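Local coordinates for protein phenazine-1-carboxylate N-methyltransferase (Pseudomonas aeruginosa, PDB 2IP2) that transfers a methyl group from S-adenosyl-L-methionine to phenazine-1-carboxylate, giving 5-methylphenazine-1-carboxylate on the pathway to the virulence pigment pyocyanin, at residues E248-L252 with L308-G312; R273-A277 with H299-V305; M262-V268 with V330-A334. One frame throughout, in Å; residues are numbered along the deposited sequence. Where two conformers were deposited one is given.

Interaction 1. Residues E248-L252 with L308-G312; sequences EAASL and LLGRG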
ATOM      1  N   GLU A 248     -10.252  -8.329  32.182  1.00 40.30           N
ATOM      2  CA  GLU A 248      -9.695  -9.221  33.196  1.00 40.70           C
ATOM      3  C   GLU A 248     -10.736 -10.097  33.870  1.00 39.91           C
ATOM      4  O   GLU A 248     -10.608 -11.329  33.895  1.00 40.55           O
ATOM      5  CB  GLU A 248      -8.990  -8.410  34.293  1.00 40.85           C
ATOM      6  CG  GLU A 248      -7.500  -8.424  34.207  1.00 46.09           C
ATOM      7  CD  GLU A 248      -6.901  -9.801  34.451  1.00 46.86           C
ATOM      8  OE1 GLU A 248      -7.064 -10.396  35.543  1.00 43.01           O
ATOM      9  OE2 GLU A 248      -6.212 -10.262  33.532  1.00 50.27           O
ATOM     10  N   ALA A 249     -11.731  -9.439  34.461  1.00 39.61           N
ATOM     11  CA  ALA A 249     -12.819 -10.122  35.155  1.00 38.47           C
ATOM     12  C   ALA A 249     -13.470 -11.210  34.285  1.00 37.21           C
ATOM     13  O   ALA A 249     -13.593 -12.366  34.727  1.00 35.92           O
ATOM     14  CB  ALA A 249     -13.891  -9.111  35.635  1.00 38.39           C
ATOM     15  N   ALA A 250     -13.925 -10.803  33.091  1.00 35.86           N
ATOM     16  CA  ALA A 250     -14.617 -11.704  32.156  1.00 34.93           C
ATOM     17  C   ALA A 250     -13.726 -12.864  31.719  1.00 34.74           C
ATOM     18  O   ALA A 250     -14.186 -14.020  31.692  1.00 34.85           O
ATOM     19  CB  ALA A 250     -15.189 -10.912  30.930  1.00 34.02           C
ATOM     20  N   SER A 251     -12.444 -12.574  31.445  1.00 34.57           N
ATOM     21  CA  SER A 251     -11.510 -13.615  31.034  1.00 34.82           C
ATOM     22  C   SER A 251     -11.278 -14.616  32.136  1.00 34.52           C
ATOM     23  O   SER A 251     -11.080 -15.805  31.866  1.00 34.09           O
ATOM     24  CB  SER A 251     -10.161 -13.060  30.550  1.00 34.66           C
ATOM     25  OG  SER A 251     -10.312 -12.170  29.444  1.00 36.25           O
ATOM     26  N   LEU A 252     -11.291 -14.153  33.390  1.00 34.21           N
ATOM     27  CA  LEU A 252     -11.039 -15.093  34.466  1.00 35.16           C
ATOM     28  C   LEU A 252     -12.300 -15.936  34.706  1.00 34.88           C
ATOM     29  O   LEU A 252     -12.177 -17.119  35.024  1.00 36.56           O
ATOM     30  CB  LEU A 252     -10.533 -14.380  35.754  1.00 35.16           C
ATOM     31  CG  LEU A 252      -9.090 -13.844  35.866  1.00 36.21           C
ATOM     32  CD1 LEU A 252      -8.925 -13.247  37.262  1.00 37.04           C
ATOM     33  CD2 LEU A 252      -7.993 -14.887  35.618  1.00 34.74           C
ATOM     34  N   LEU A 308      -2.243 -14.104  31.817  1.00 34.57           N
ATOM     35  CA  LEU A 308      -3.671 -14.178  32.053  1.00 34.20           C
ATOM     36  C   LEU A 308      -4.075 -15.632  32.236  1.00 34.33           C
ATOM     37  O   LEU A 308      -4.888 -15.958  33.137  1.00 34.56           O
ATOM     38  CB  LEU A 308      -4.445 -13.501  30.914  1.00 34.62           C
ATOM     39  CG  LEU A 308      -5.978 -13.606  30.964  1.00 34.70           C
ATOM     40  CD1 LEU A 308      -6.628 -13.052  32.244  1.00 38.83           C
ATOM     41  CD2 LEU A 308      -6.623 -12.949  29.712  1.00 33.71           C
ATOM     42  N   LEU A 309      -3.497 -16.502  31.408  1.00 34.40           N
ATOM     43  CA  LEU A 309      -3.724 -17.969  31.500  1.00 34.84           C
ATOM     44  C   LEU A 309      -3.335 -18.502  32.875  1.00 36.74           C
ATOM     45  O   LEU A 309      -4.138 -19.198  33.509  1.00 37.45           O
ATOM     46  CB  LEU A 309      -2.966 -18.731  30.421  1.00 33.21           C
ATOM     47  CG  LEU A 309      -3.653 -18.617  29.026  1.00 31.30           C
ATOM     48  CD1 LEU A 309      -2.791 -19.302  27.965  1.00 28.39           C
ATOM     49  CD2 LEU A 309      -5.041 -19.220  29.051  1.00 31.29           C
ATOM     50  N   GLY A 310      -2.119 -18.155  33.320  1.00 37.58           N
ATOM     51  CA  GLY A 310      -1.631 -18.494  34.669  1.00 37.93           C
ATOM     52  C   GLY A 310      -2.565 -18.007  35.761  1.00 39.38           C
ATOM     53  O   GLY A 310      -2.846 -18.760  36.693  1.00 39.69           O
ATOM     54  N   ARG A 311      -3.071 -16.775  35.638  1.00 38.78           N
ATOM     55  CA  ARG A 311      -3.971 -16.185  36.634  1.00 39.82           C
ATOM     56  C   ARG A 311      -5.246 -17.033  36.671  1.00 40.22           C
ATOM     57  O   ARG A 311      -5.892 -17.187  37.722  1.00 39.54           O
ATOM     58  CB  ARG A 311      -4.302 -14.762  36.227  1.00 40.53           C
ATOM     59  CG  ARG A 311      -4.134 -13.681  37.285  1.00 42.80           C
ATOM     60  CD  ARG A 311      -3.288 -12.520  36.790  1.00 38.04           C
ATOM     61  NE  ARG A 311      -3.884 -11.742  35.694  1.00 37.36           N
ATOM     62  CZ  ARG A 311      -3.187 -11.256  34.660  1.00 35.69           C
ATOM     63  NH1 ARG A 311      -1.877 -11.489  34.548  1.00 30.93           N
ATOM     64  NH2 ARG A 311      -3.802 -10.533  33.741  1.00 33.51           N
ATOM     65  N   GLY A 312      -5.589 -17.634  35.530  1.00 39.81           N
ATOM     66  CA  GLY A 312      -6.776 -18.468  35.470  1.00 38.78           C
ATOM     67  C   GLY A 312      -6.511 -19.922  35.831  1.00 38.68           C
ATOM     68  O   GLY A 312      -7.357 -20.787  35.592  1.00 37.30           O
TER
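Leu-308 and Ser-251 form the tight, buried part of this contact between helices 248-261 and 302-311. A chi1 of 175° swings the forked end of Leu-308 across to the other helix, where CD2 rests 3.6 Å from Ser-251 CB. The methyl packs against this serine carbon, whose hydroxyl bonds to Asp-247 O. Leu-308 also touches Ile-243 and Arg-300. Leu-252 inserts a single branch beside the end of the other helix: its CD2 lies 3.6 Å from Arg-311 C and 3.7 Å from Gly-312 N, where the chain leaves the helical path. The solvent side, with Arg-311 exposed and Glu-248 partly so, is polar. Glu-248 and Arg-311 cross at about a right angle as a salt bridge, their carboxylate and guanidinium planes turned 44° apart. The carboxylate meets the guanidinium at its edge, while Leu-308 CA lies against one face. The modelled 2.4 Å from Arg-311 NH2 to Glu-248 OE2 is doubtfully short, and the Arg-311 NE bond to Glu-248 OE1 is weak. An apolar seam bordered by a surface ion pair thus joins two neighbouring helices of the Rossmann-like class I methyltransferase fold.

Interaction 2. Residues R273-A277 with H299-V305; sequences RTISA and HRTTEEV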
ATOM      1  N   ARG A 273      -4.376 -13.497  17.414  1.00 26.34           N
ATOM      2  CA  ARG A 273      -3.118 -12.788  17.067  1.00 28.21           C
ATOM      3  C   ARG A 273      -2.569 -12.126  18.324  1.00 27.99           C
ATOM      4  O   ARG A 273      -3.276 -11.414  18.985  1.00 28.71           O
ATOM      5  CB  ARG A 273      -3.322 -11.674  16.064  1.00 28.33           C
ATOM      6  CG  ARG A 273      -3.813 -12.096  14.742  1.00 31.02           C
ATOM      7  CD  ARG A 273      -3.432 -10.934  13.716  1.00 30.09           C
ATOM      8  NE  ARG A 273      -3.731 -11.499  12.422  1.00 33.52           N
ATOM      9  CZ  ARG A 273      -4.841 -11.234  11.783  1.00 37.17           C
ATOM     10  NH1 ARG A 273      -5.669 -10.317  12.288  1.00 36.42           N
ATOM     11  NH2 ARG A 273      -5.068 -11.816  10.625  1.00 40.51           N
ATOM     12  N   THR A 274      -1.315 -12.363  18.658  1.00 29.61           N
ATOM     13  CA  THR A 274      -0.741 -11.613  19.781  1.00 30.42           C
ATOM     14  C   THR A 274       0.515 -10.883  19.282  1.00 31.39           C
ATOM     15  O   THR A 274       1.126 -11.331  18.330  1.00 32.76           O
ATOM     16  CB  THR A 274      -0.333 -12.530  20.964  1.00 30.27           C
ATOM     17  OG1 THR A 274       0.714 -13.411  20.529  1.00 32.36           O
ATOM     18  CG2 THR A 274      -1.498 -13.350  21.460  1.00 29.12           C
ATOM     19  N   ILE A 275       0.911  -9.805  19.965  1.00 33.59           N
ATOM     20  CA  ILE A 275       2.073  -9.020  19.624  1.00 35.45           C
ATOM     21  C   ILE A 275       3.238  -9.458  20.545  1.00 37.10           C
ATOM     22  O   ILE A 275       3.095  -9.458  21.764  1.00 36.09           O
ATOM     23  CB  ILE A 275       1.767  -7.486  19.811  1.00 35.77           C
ATOM     24  CG1 ILE A 275       0.458  -7.044  19.154  1.00 37.96           C
ATOM     25  CG2 ILE A 275       2.910  -6.638  19.370  1.00 37.63           C
ATOM     26  CD1 ILE A 275       0.413  -7.166  17.624  1.00 42.74           C
ATOM     27  N   SER A 276       4.351  -9.905  19.961  1.00 38.17           N
ATOM     28  CA  SER A 276       5.591 -10.091  20.706  1.00 40.26           C
ATOM     29  C   SER A 276       6.010  -8.718  21.259  1.00 41.82           C
ATOM     30  O   SER A 276       6.352  -7.816  20.495  1.00 42.58           O
ATOM     31  CB  SER A 276       6.653 -10.703  19.802  0.50 40.33           C
ATOM     32  OG  SER A 276       6.181 -11.909  19.204  0.50 40.54           O
ATOM     33  N   ALA A 277       5.939  -8.562  22.581  1.00 43.18           N
ATOM     34  CA  ALA A 277       6.298  -7.305  23.272  1.00 44.41           C
ATOM     35  C   ALA A 277       7.724  -6.778  23.006  1.00 45.05           C
ATOM     36  O   ALA A 277       7.922  -5.578  22.971  1.00 45.91           O
ATOM     37  CB  ALA A 277       6.055  -7.434  24.764  1.00 45.40           C
ATOM     38  N   HIS A 299      -4.942  -5.992  20.119  1.00 38.09           N
ATOM     39  CA  HIS A 299      -4.324  -7.279  20.434  1.00 38.01           C
ATOM     40  C   HIS A 299      -3.568  -7.205  21.777  1.00 37.63           C
ATOM     41  O   HIS A 299      -3.093  -6.137  22.194  1.00 39.51           O
ATOM     42  CB  HIS A 299      -3.438  -7.762  19.266  1.00 37.62           C
ATOM     43  CG  HIS A 299      -4.196  -8.054  17.994  1.00 40.16           C
ATOM     44  ND1 HIS A 299      -5.150  -9.043  17.903  1.00 42.03           N
ATOM     45  CD2 HIS A 299      -4.109  -7.517  16.755  1.00 42.74           C
ATOM     46  CE1 HIS A 299      -5.641  -9.085  16.677  1.00 43.03           C
ATOM     47  NE2 HIS A 299      -5.014  -8.178  15.954  1.00 43.66           N
ATOM     48  N   ARG A 300      -3.507  -8.331  22.498  1.00 35.70           N
ATOM     49  CA  ARG A 300      -2.647  -8.442  23.667  1.00 33.15           C
ATOM     50  C   ARG A 300      -1.242  -8.855  23.282  1.00 31.34           C
ATOM     51  O   ARG A 300      -1.009  -9.441  22.244  1.00 31.99           O
ATOM     52  CB  ARG A 300      -3.203  -9.494  24.614  1.00 31.62           C
ATOM     53  CG  ARG A 300      -4.381  -9.019  25.503  1.00 34.34           C
ATOM     54  CD  ARG A 300      -4.633 -10.060  26.566  1.00 34.44           C
ATOM     55  NE  ARG A 300      -5.576  -9.624  27.597  1.00 37.27           N
ATOM     56  CZ  ARG A 300      -6.895  -9.763  27.489  1.00 40.27           C
ATOM     57  NH1 ARG A 300      -7.424 -10.295  26.380  1.00 39.10           N
ATOM     58  NH2 ARG A 300      -7.689  -9.374  28.481  1.00 41.30           N
ATOM     59  N   THR A 301      -0.275  -8.594  24.146  1.00 31.63           N
ATOM     60  CA  THR A 301       1.019  -9.187  23.918  1.00 30.08           C
ATOM     61  C   THR A 301       0.890 -10.660  24.288  1.00 30.75           C
ATOM     62  O   THR A 301       0.000 -11.075  25.079  1.00 29.24           O
ATOM     63  CB  THR A 301       2.137  -8.565  24.792  1.00 31.77           C
ATOM     64  OG1 THR A 301       1.803  -8.744  26.172  1.00 29.51           O
ATOM     65  CG2 THR A 301       2.368  -7.064  24.452  1.00 28.95           C
ATOM     66  N   THR A 302       1.767 -11.442  23.711  1.00 29.73           N
ATOM     67  CA  THR A 302       1.857 -12.875  24.007  1.00 32.05           C
ATOM     68  C   THR A 302       2.041 -13.076  25.505  1.00 32.43           C
ATOM     69  O   THR A 302       1.365 -13.925  26.116  1.00 29.78           O
ATOM     70  CB  THR A 302       3.055 -13.496  23.271  1.00 33.17           C
ATOM     71  OG1 THR A 302       2.928 -13.246  21.857  1.00 33.23           O
ATOM     72  CG2 THR A 302       3.128 -15.010  23.540  1.00 33.06           C
ATOM     73  N   GLU A 303       2.979 -12.304  26.076  1.00 33.47           N
ATOM     74  CA  GLU A 303       3.215 -12.305  27.532  1.00 35.95           C
ATOM     75  C   GLU A 303       1.926 -12.073  28.327  1.00 34.17           C
ATOM     76  O   GLU A 303       1.660 -12.791  29.286  1.00 36.10           O
ATOM     77  CB  GLU A 303       4.288 -11.270  27.924  1.00 34.68           C
ATOM     78  CG  GLU A 303       4.577 -11.243  29.447  1.00 41.53           C
ATOM     79  CD  GLU A 303       6.009 -10.736  29.824  1.00 43.88           C
ATOM     80  OE1 GLU A 303       6.482  -9.742  29.196  1.00 48.96           O
ATOM     81  OE2 GLU A 303       6.643 -11.332  30.758  1.00 47.82           O
ATOM     82  N   GLU A 304       1.154 -11.050  27.967  1.00 33.60           N
ATOM     83  CA  GLU A 304      -0.114 -10.775  28.632  1.00 32.36           C
ATOM     84  C   GLU A 304      -1.020 -12.008  28.545  1.00 32.06           C
ATOM     85  O   GLU A 304      -1.732 -12.308  29.503  1.00 31.27           O
ATOM     86  CB  GLU A 304      -0.810  -9.541  28.047  1.00 33.10           C
ATOM     87  CG  GLU A 304      -0.091  -8.178  28.308  1.00 32.93           C
ATOM     88  CD  GLU A 304      -0.725  -6.929  27.594  1.00 36.39           C
ATOM     89  OE1 GLU A 304      -1.230  -7.002  26.441  1.00 36.89           O
ATOM     90  OE2 GLU A 304      -0.700  -5.827  28.192  1.00 43.45           O
ATOM     91  N   VAL A 305      -0.988 -12.742  27.432  1.00 31.09           N
ATOM     92  CA  VAL A 305      -1.937 -13.867  27.321  1.00 31.96           C
ATOM     93  C   VAL A 305      -1.478 -15.027  28.223  1.00 32.50           C
ATOM     94  O   VAL A 305      -2.255 -15.645  28.928  1.00 32.01           O
ATOM     95  CB  VAL A 305      -2.190 -14.309  25.855  1.00 32.36           C
ATOM     96  CG1 VAL A 305      -2.991 -15.629  25.838  1.00 29.91           C
ATOM     97  CG2 VAL A 305      -2.930 -13.145  25.055  1.00 28.43           C
TER
HETATM   98  O   HOH W   1      -4.853 -10.518  21.237  1.00 31.79           O
HETATM   99  O   HOH W   2       5.514 -13.883  21.078  1.00 31.15           O
HETATM  100  O   HOH W   3       5.386 -10.536  24.843  1.00 26.06           O
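Arg-273 crosses His-299 at a slant, with CB over one face of the imidazole toward its CE1 rim, a CH-pi contact 3.8 Å from the ring centroid and 21° off its normal. The extended chain carries the guanidinium past the ring, its plane turned 88° to the imidazole, to a cation-pi contact with Trp-287, while NE bonds to Met-324 O. Thr-274 and Thr-302 instead cross at about a right angle, their OG1 atoms hydrogen-bonded at 2.6 Å with either as possible donor. A water joins Thr-302 OG1 to Ser-276 OG. The methyl branch of Thr-274, CG2, packs 3.9 Å from Val-305 CG2. The backbones form a single bridge, Ile-275 with Thr-301: Ile-275 N donates to Arg-300 O at 3.0 Å, and Thr-302 N reaches Ile-275 O at 3.1 Å from above the carbonyl plane, 46° out of it. Thr-301 and Glu-304 close a capping box at the start of helix 302-311, and Ile-275 also packs on Arg-63 of the second subunit. The Arg-273 side chain lies about 6 Å from that of Arg-241, predicted to bind S-adenosyl-L-methionine. Backbone bonds and the hydroxyl pair fix the loop directionally against the helix start, with apolar contacts beside them.

Interaction 3. Residues M262-V268 with V330-A334; sequences MAGDGRV and VAARA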
ATOM      1  N   MET A 262     -13.615 -29.123  32.045  1.00 38.43           N
ATOM      2  CA  MET A 262     -12.853 -29.992  31.164  1.00 39.90           C
ATOM      3  C   MET A 262     -12.551 -31.357  31.779  1.00 39.94           C
ATOM      4  O   MET A 262     -12.539 -31.472  32.997  1.00 40.62           O
ATOM      5  CB  MET A 262     -11.572 -29.283  30.725  1.00 38.98           C
ATOM      6  CG  MET A 262     -10.528 -29.131  31.788  1.00 40.97           C
ATOM      7  SD  MET A 262      -9.086 -28.370  31.051  1.00 41.67           S
ATOM      8  CE  MET A 262      -8.041 -28.196  32.491  1.00 42.38           C
ATOM      9  N   ALA A 263     -12.350 -32.365  30.919  1.00 40.39           N
ATOM     10  CA  ALA A 263     -11.856 -33.707  31.298  1.00 40.43           C
ATOM     11  C   ALA A 263     -10.471 -33.697  31.953  1.00 41.34           C
ATOM     12  O   ALA A 263      -9.742 -32.696  31.846  1.00 41.99           O
ATOM     13  CB  ALA A 263     -11.830 -34.608  30.066  1.00 40.97           C
ATOM     14  N   GLY A 264     -10.109 -34.817  32.615  1.00 39.88           N
ATOM     15  CA  GLY A 264      -8.748 -35.064  33.086  1.00 39.24           C
ATOM     16  C   GLY A 264      -7.706 -34.913  31.976  1.00 38.95           C
ATOM     17  O   GLY A 264      -7.815 -35.544  30.918  1.00 37.20           O
ATOM     18  N   ASP A 265      -6.688 -34.081  32.208  1.00 39.24           N
ATOM     19  CA  ASP A 265      -5.652 -33.908  31.183  1.00 40.15           C
ATOM     20  C   ASP A 265      -6.217 -33.124  29.956  1.00 38.84           C
ATOM     21  O   ASP A 265      -5.633 -33.175  28.855  1.00 39.67           O
ATOM     22  CB  ASP A 265      -5.091 -35.300  30.785  1.00 42.58           C
ATOM     23  CG  ASP A 265      -3.996 -35.248  29.743  1.00 44.45           C
ATOM     24  OD1 ASP A 265      -2.881 -34.791  30.084  1.00 51.90           O
ATOM     25  OD2 ASP A 265      -4.223 -35.727  28.600  1.00 46.25           O
ATOM     26  N   GLY A 266      -7.339 -32.404  30.164  1.00 36.35           N
ATOM     27  CA  GLY A 266      -7.935 -31.562  29.098  1.00 34.90           C
ATOM     28  C   GLY A 266      -6.997 -30.414  28.766  1.00 33.32           C
ATOM     29  O   GLY A 266      -6.062 -30.123  29.534  1.00 32.51           O
ATOM     30  N   ARG A 267      -7.270 -29.719  27.647  1.00 31.42           N
ATOM     31  CA  ARG A 267      -6.417 -28.609  27.233  1.00 31.02           C
ATOM     32  C   ARG A 267      -7.339 -27.442  26.949  1.00 29.18           C
ATOM     33  O   ARG A 267      -8.458 -27.648  26.526  1.00 28.27           O
ATOM     34  CB  ARG A 267      -5.603 -28.938  25.948  1.00 30.66           C
ATOM     35  CG  ARG A 267      -4.469 -30.024  26.097  1.00 35.32           C
ATOM     36  CD  ARG A 267      -3.533 -29.630  27.267  1.00 42.38           C
ATOM     37  NE  ARG A 267      -2.374 -30.506  27.451  1.00 47.58           N
ATOM     38  CZ  ARG A 267      -2.301 -31.469  28.383  1.00 50.33           C
ATOM     39  NH1 ARG A 267      -1.207 -32.200  28.490  1.00 52.28           N
ATOM     40  NH2 ARG A 267      -3.327 -31.713  29.201  1.00 47.71           N
ATOM     41  N   VAL A 268      -6.858 -26.233  27.231  1.00 28.95           N
ATOM     42  CA  VAL A 268      -7.468 -25.015  26.704  1.00 29.89           C
ATOM     43  C   VAL A 268      -6.523 -24.542  25.600  1.00 29.03           C
ATOM     44  O   VAL A 268      -5.284 -24.606  25.740  1.00 28.25           O
ATOM     45  CB  VAL A 268      -7.685 -23.943  27.786  1.00 30.33           C
ATOM     46  CG1 VAL A 268      -7.787 -22.550  27.189  1.00 32.85           C
ATOM     47  CG2 VAL A 268      -8.956 -24.251  28.619  1.00 32.00           C
ATOM     48  N   VAL A 330      -1.390 -23.519  23.662  1.00 28.81           N
ATOM     49  CA  VAL A 330      -1.987 -24.679  24.335  1.00 29.71           C
ATOM     50  C   VAL A 330      -1.617 -24.653  25.839  1.00 32.06           C
ATOM     51  O   VAL A 330      -0.434 -24.489  26.198  1.00 30.70           O
ATOM     52  CB  VAL A 330      -1.607 -26.012  23.657  1.00 31.08           C
ATOM     53  CG1 VAL A 330      -2.391 -27.178  24.313  1.00 29.28           C
ATOM     54  CG2 VAL A 330      -1.931 -25.965  22.155  1.00 29.58           C
ATOM     55  N   ALA A 331      -2.617 -24.765  26.712  1.00 32.25           N
ATOM     56  CA  ALA A 331      -2.326 -24.760  28.145  1.00 33.24           C
ATOM     57  C   ALA A 331      -3.065 -25.937  28.801  1.00 35.17           C
ATOM     58  O   ALA A 331      -4.136 -26.349  28.334  1.00 32.96           O
ATOM     59  CB  ALA A 331      -2.717 -23.434  28.778  1.00 32.88           C
ATOM     60  N   ALA A 332      -2.450 -26.509  29.836  1.00 36.59           N
ATOM     61  CA  ALA A 332      -3.129 -27.528  30.685  1.00 39.32           C
ATOM     62  C   ALA A 332      -3.378 -26.980  32.076  1.00 40.67           C
ATOM     63  O   ALA A 332      -2.876 -25.911  32.462  1.00 39.48           O
ATOM     64  CB  ALA A 332      -2.331 -28.818  30.747  1.00 39.01           C
ATOM     65  N   ARG A 333      -4.200 -27.704  32.823  1.00 44.07           N
ATOM     66  CA  ARG A 333      -4.384 -27.448  34.252  1.00 46.98           C
ATOM     67  C   ARG A 333      -3.032 -27.336  34.958  1.00 47.40           C
ATOM     68  O   ARG A 333      -2.200 -28.259  34.878  1.00 47.61           O
ATOM     69  CB  ARG A 333      -5.166 -28.605  34.874  1.00 47.04           C
ATOM     70  CG  ARG A 333      -5.992 -28.231  36.101  1.00 48.81           C
ATOM     71  CD  ARG A 333      -6.683 -29.456  36.715  1.00 50.80           C
ATOM     72  NE  ARG A 333      -7.532 -30.184  35.758  1.00 56.68           N
ATOM     73  CZ  ARG A 333      -8.852 -30.010  35.621  1.00 59.36           C
ATOM     74  NH1 ARG A 333      -9.507 -29.129  36.376  1.00 60.01           N
ATOM     75  NH2 ARG A 333      -9.527 -30.727  34.728  1.00 60.05           N
ATOM     76  N   ALA A 334      -2.785 -26.193  35.586  1.00 48.82           N
ATOM     77  CA  ALA A 334      -1.597 -26.052  36.438  1.00 50.43           C
ATOM     78  C   ALA A 334      -1.711 -27.006  37.638  1.00 51.97           C
ATOM     79  O   ALA A 334      -0.824 -27.853  37.853  1.00 52.96           O
ATOM     80  CB  ALA A 334      -1.406 -24.600  36.911  1.00 50.46           C
ATOM     81  OXT ALA A 334      -2.701 -26.954  38.393  1.00 52.79           O
TER
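A chi1 of 72° sets Met-262 CG between its own backbone N and carbonyl carbon; with the rest of the chain extended, CE comes over one face of the Arg-333 guanidinium, 3.6 Å above its plane. The two side chains slide past each other in opposite directions, and Arg-333 NH1 makes a weak bond to Arg-259 O. They border an antiparallel strand pairing of the class I methyltransferase fold, in which strand 326-333 is inserted between strands 267-272 and 314-322. Val-268 and Ala-331 form its hydrogen-bonded pair: Val-268 N to Ala-331 O is 2.9 Å and the return bond, Ala-331 N to Val-268 O, is 2.8 Å. Their side chains share a buried face with Phe-314. A type II turn from Ala-263 to Gly-266 leads into the strand. On the sheet's other face, the Arg-267 bend at chi2 (-53°) brings one face of the guanidinium over Ala-332 CB, toward its NH2 rim at 3.4 Å, while its CG packs 3.9 Å from Val-330 CG1. Glu-317 binds Arg-267 NE in a salt bridge, and Asp-265 OD1 adds another with weak bonds to NH1 and NH2. Arg-267 NH2 also donates to Gly-266 O at 3.2 Å, approaching from 62° above that carbonyl's plane.

Interactions 1 and 2 share helix 302-311, its far end in the first and its start in the second, and meet where Arg-300 CZ lies 3.9 Å from Leu-308 CD2. Interaction 3 pairs strands 267-272 and 326-333, both inside the sheet, near the C-terminus, and touches interaction 1 through Leu-309 CD1 and Ala-331 CB. Each has buried members (Ser-251 and Leu-308; Thr-274, Ile-275 and Val-305; Val-268, Val-330 and Ala-331) and an exposed one (Arg-311; Ala-277; Arg-333). Helix against helix gives leucine packing with an outer ion pair, loop against helix start hydroxyl, water and backbone bonds, strand against strand paired backbone bonds with arginines over apolar groups. Interaction 2, nearest the chain's centre, alone reaches the second subunit.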